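Local atomic coordinates of C24 protein (Bizionia argentinensis JUB59, PDB entry 6OV6), a protein that probably forms the receptor-binding tip of a long tail fibre of a temperate bacteriophage, a slender trimeric structure that binds manganese ions. Residues F66-I77 with V100-W111. Numbering follows the deposited sequence.
Sequences FVGGQTQSRVKI and VTFASGTGSISW
Ser-108 OG is held by two groups: it receives Arg-74 NE at 2.7 Å, in the guanidinium plane, and gives its own proton to a lone pair of Gly-105 O. Arg-74 NH2 adds a bond to Ser-108 O at 3.0 Å, approaching from above the carbonyl plane; with NE and NH2 both used, the arginine grips the serine side-on. A bend at chi3 (79°) folds the guanidinium back until one face lies over Ser-110 N. Lys-76 reaches past the methyl of Ala-103 and sets NZ 2.7 Å from Thr-106 O, with a longer bond to Ser-104 O. Two side chains of strand 74-77 thus tie down the loop and its type II turn, Gly-105 to Ser-108.

Phe-66, Phe-102 and Trp-111 form an aromatic cluster. The Phe-66 ring points its CZ edge at one face of Phe-102, planes at 87°, while Thr-71 CA and Gln-72 N cover the opposite face. Phe-66 also lies nearly parallel to the six-membered ring of Trp-111 but slid aside, with centroids 4.8 Å apart. Val-75 CG1 packs obliquely against Trp-111 and Phe-102, 3.5 Å from Trp-111 CE3 and 3.6 Å from Phe-102 CD1, and lies at the edge of the Phe-66 ring. Phe-114 meets the indole from outside the two segments.

Backbone bonds fix the strand order. Val-67 N bonds to Val-100 O in parallel pairing, reinforced by Thr-101 OG1 at 2.6 Å from Val-67 O, whereas strand 74-77 runs antiparallel to both 100-102 and 109-110. The contact, away from the manganese site, is part of a mixed beta-sheet in which strand 96-102 lies between parallel strand 62-70 and antiparallel strand 74-81.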
loop_
_atom_site.group_PDB
_atom_site.type_symbol
_atom_site.label_atom_id
_atom_site.label_comp_id
_atom_site.label_asym_id
_atom_site.label_seq_id
_atom_site.Cartn_x
_atom_site.Cartn_y
_atom_site.Cartn_z
ATOM N N PHE A 66 32.239 11.290 36.349
ATOM C CA PHE A 66 31.004 11.364 37.105
ATOM C C PHE A 66 31.132 10.397 38.261
ATOM O O PHE A 66 31.465 9.215 38.053
ATOM C CB PHE A 66 29.769 11.017 36.246
ATOM C CG PHE A 66 28.471 11.047 37.024
ATOM C CD1 PHE A 66 27.780 12.239 37.210
ATOM C CD2 PHE A 66 27.947 9.885 37.589
ATOM C CE1 PHE A 66 26.580 12.273 37.935
ATOM C CE2 PHE A 66 26.730 9.913 38.296
ATOM C CZ PHE A 66 26.057 11.109 38.465
ATOM N N VAL A 67 30.854 10.894 39.473
ATOM C CA VAL A 67 30.878 10.062 40.682
ATOM C C VAL A 67 29.421 9.754 41.044
ATOM O O VAL A 67 28.652 10.656 41.375
ATOM C CB VAL A 67 31.679 10.703 41.856
ATOM C CG1 VAL A 67 31.547 9.866 43.149
ATOM C CG2 VAL A 67 33.149 10.873 41.482
ATOM N N GLY A 68 29.048 8.490 40.910
ATOM C CA GLY A 68 27.700 8.037 41.216
ATOM C C GLY A 68 27.464 7.816 42.696
ATOM O O GLY A 68 28.247 8.265 43.540
ATOM N N GLY A 69 26.383 7.114 42.987
ATOM C CA GLY A 69 25.919 6.790 44.333
ATOM C C GLY A 69 24.409 6.752 44.318
ATOM O O GLY A 69 23.824 6.405 43.285
ATOM N N GLN A 70 23.765 7.155 45.431
ATOM C CA GLN A 70 22.302 7.202 45.527
ATOM C C GLN A 70 21.744 8.233 44.543
ATOM O O GLN A 70 22.107 9.406 44.611
ATOM C CB GLN A 70 21.823 7.518 46.971
ATOM C CG GLN A 70 22.014 6.373 47.981
ATOM C CD GLN A 70 21.222 5.115 47.673
ATOM O OE1 GLN A 70 19.991 5.133 47.517
ATOM N NE2 GLN A 70 21.924 3.992 47.610
ATOM N N THR A 71 20.902 7.778 43.604
ATOM C CA THR A 71 20.285 8.635 42.577
ATOM C C THR A 71 19.541 9.781 43.214
ATOM O O THR A 71 18.740 9.567 44.128
ATOM C CB THR A 71 19.373 7.809 41.654
ATOM O OG1 THR A 71 20.078 6.650 41.234
ATOM C CG2 THR A 71 18.872 8.592 40.437
ATOM N N GLN A 72 19.844 11.002 42.743
ATOM C CA GLN A 72 19.241 12.264 43.157
ATOM C C GLN A 72 18.695 12.961 41.911
ATOM O O GLN A 72 18.991 12.537 40.792
ATOM C CB GLN A 72 20.266 13.165 43.869
ATOM C CG GLN A 72 20.607 12.755 45.297
ATOM C CD GLN A 72 21.484 13.790 45.981
ATOM O OE1 GLN A 72 21.204 15.000 45.984
ATOM N NE2 GLN A 72 22.561 13.333 46.587
ATOM N N SER A 73 17.888 14.008 42.099
ATOM C CA SER A 73 17.281 14.725 40.985
ATOM C C SER A 73 18.226 15.720 40.325
ATOM O O SER A 73 17.957 16.147 39.205
ATOM C CB SER A 73 15.982 15.407 41.406
ATOM O OG SER A 73 16.176 16.331 42.459
ATOM N N ARG A 74 19.311 16.109 41.026
ATOM C CA ARG A 74 20.271 17.099 40.524
ATOM C C ARG A 74 21.720 16.683 40.636
ATOM O O ARG A 74 22.083 15.883 41.491
ATOM C CB ARG A 74 20.052 18.503 41.144
ATOM C CG ARG A 74 18.615 19.012 41.006
ATOM C CD ARG A 74 18.414 20.415 41.516
ATOM N NE ARG A 74 18.881 21.415 40.556
ATOM C CZ ARG A 74 18.164 21.859 39.529
ATOM N NH1 ARG A 74 16.951 21.370 39.295
ATOM N NH2 ARG A 74 18.668 22.765 38.704
ATOM N N VAL A 75 22.558 17.245 39.746
ATOM C CA VAL A 75 24.000 17.017 39.716
ATOM C C VAL A 75 24.710 18.358 39.686
ATOM O O VAL A 75 24.122 19.375 39.296
ATOM C CB VAL A 75 24.502 16.063 38.572
ATOM C CG1 VAL A 75 23.950 14.651 38.754
ATOM C CG2 VAL A 75 24.193 16.607 37.170
ATOM N N LYS A 76 25.984 18.362 40.058
ATOM C CA LYS A 76 26.767 19.585 39.970
ATOM C C LYS A 76 28.226 19.302 39.768
ATOM O O LYS A 76 28.683 18.208 40.084
ATOM C CB LYS A 76 26.453 20.604 41.096
ATOM C CG LYS A 76 27.413 20.685 42.255
ATOM C CD LYS A 76 26.839 21.468 43.429
ATOM C CE LYS A 76 26.761 22.949 43.201
ATOM N NZ LYS A 76 26.205 23.643 44.403
ATOM N N ILE A 77 28.953 20.287 39.228
ATOM C CA ILE A 77 30.393 20.184 39.097
ATOM C C ILE A 77 30.960 20.540 40.479
ATOM O O ILE A 77 30.703 21.636 40.960
ATOM C CB ILE A 77 30.934 21.135 37.979
ATOM C CG1 ILE A 77 30.410 20.695 36.560
ATOM C CG2 ILE A 77 32.483 21.232 38.034
ATOM C CD1 ILE A 77 30.388 21.833 35.511
ATOM N N VAL A 100 31.867 15.652 38.353
ATOM C CA VAL A 100 30.426 15.838 38.502
ATOM C C VAL A 100 29.910 14.746 39.422
ATOM O O VAL A 100 30.377 13.609 39.345
ATOM C CB VAL A 100 29.733 15.848 37.113
ATOM C CG1 VAL A 100 28.205 15.863 37.214
ATOM C CG2 VAL A 100 30.213 17.052 36.312
ATOM N N THR A 101 28.951 15.106 40.294
ATOM C CA THR A 101 28.283 14.178 41.205
ATOM C C THR A 101 26.857 14.612 41.529
ATOM O O THR A 101 26.467 15.738 41.201
ATOM C CB THR A 101 29.155 13.828 42.439
ATOM O OG1 THR A 101 28.628 12.633 43.016
ATOM C CG2 THR A 101 29.200 14.930 43.481
ATOM N N PHE A 102 26.085 13.743 42.211
ATOM C CA PHE A 102 24.760 14.131 42.669
ATOM C C PHE A 102 24.959 15.164 43.762
ATOM O O PHE A 102 25.793 14.984 44.667
ATOM C CB PHE A 102 23.969 12.929 43.197
ATOM C CG PHE A 102 23.595 11.943 42.117
ATOM C CD1 PHE A 102 22.686 12.290 41.122
ATOM C CD2 PHE A 102 24.146 10.671 42.098
ATOM C CE1 PHE A 102 22.331 11.372 40.121
ATOM C CE2 PHE A 102 23.781 9.752 41.114
ATOM C CZ PHE A 102 22.872 10.108 40.132
ATOM N N ALA A 103 24.269 16.286 43.614
ATOM C CA ALA A 103 24.365 17.427 44.508
ATOM C C ALA A 103 23.201 18.358 44.296
ATOM O O ALA A 103 22.316 18.052 43.503
ATOM C CB ALA A 103 25.704 18.150 44.324
ATOM N N SER A 104 23.127 19.439 45.057
ATOM C CA SER A 104 21.991 20.355 44.953
ATOM C C SER A 104 22.486 21.785 45.171
ATOM O O SER A 104 23.689 21.995 45.350
ATOM C CB SER A 104 20.918 19.966 45.974
ATOM O OG SER A 104 21.504 19.636 47.228
ATOM N N GLY A 105 21.569 22.749 45.125
ATOM C CA GLY A 105 21.901 24.160 45.324
ATOM C C GLY A 105 22.371 24.875 44.074
ATOM O O GLY A 105 22.261 24.339 42.973
ATOM N N THR A 106 22.909 26.092 44.257
ATOM C CA THR A 106 23.419 26.976 43.202
ATOM C C THR A 106 24.400 26.240 42.296
ATOM O O THR A 106 25.372 25.668 42.787
ATOM C CB THR A 106 24.002 28.261 43.844
ATOM O OG1 THR A 106 22.931 28.944 44.495
ATOM C CG2 THR A 106 24.673 29.203 42.831
ATOM N N GLY A 107 24.129 26.254 40.991
ATOM C CA GLY A 107 24.982 25.592 40.015
ATOM C C GLY A 107 24.565 24.183 39.662
ATOM O O GLY A 107 25.036 23.654 38.652
ATOM N N SER A 108 23.654 23.565 40.469
ATOM C CA SER A 108 23.175 22.221 40.161
ATOM C C SER A 108 22.255 22.215 38.929
ATOM O O SER A 108 21.620 23.222 38.611
ATOM C CB SER A 108 22.508 21.552 41.370
ATOM O OG SER A 108 21.267 22.169 41.680
ATOM N N ILE A 109 22.239 21.091 38.223
ATOM C CA ILE A 109 21.503 20.875 36.980
ATOM C C ILE A 109 20.613 19.678 37.197
ATOM O O ILE A 109 21.062 18.680 37.781
ATOM C CB ILE A 109 22.516 20.568 35.804
ATOM C CG1 ILE A 109 23.720 21.541 35.724
ATOM C CG2 ILE A 109 21.836 20.350 34.453
ATOM C CD1 ILE A 109 23.433 23.029 35.552
ATOM N N SER A 110 19.383 19.730 36.658
ATOM C CA SER A 110 18.462 18.597 36.706
ATOM C C SER A 110 19.121 17.408 35.988
ATOM O O SER A 110 19.530 17.544 34.833
ATOM C CB SER A 110 17.153 18.951 36.006
ATOM O OG SER A 110 16.312 17.816 35.910
ATOM N N TRP A 111 19.261 16.277 36.684
ATOM C CA TRP A 111 19.844 15.049 36.135
ATOM C C TRP A 111 19.032 14.486 34.961
ATOM O O TRP A 111 19.618 13.887 34.071
ATOM C CB TRP A 111 20.034 13.998 37.236
ATOM C CG TRP A 111 20.649 12.685 36.824
ATOM C CD1 TRP A 111 20.135 11.440 37.057
ATOM C CD2 TRP A 111 21.925 12.478 36.185
ATOM N NE1 TRP A 111 21.005 10.475 36.607
ATOM C CE2 TRP A 111 22.106 11.081 36.057
ATOM C CE3 TRP A 111 22.921 13.338 35.684
ATOM C CZ2 TRP A 111 23.240 10.522 35.449
ATOM C CZ3 TRP A 111 24.069 12.783 35.141
ATOM C CH2 TRP A 111 24.223 11.391 35.027
HETATM O O HOH W 1 21.951 16.986 47.718
HETATM O O HOH W 2 20.242 16.474 43.928
HETATM O O HOH W 3 27.489 22.532 38.096
#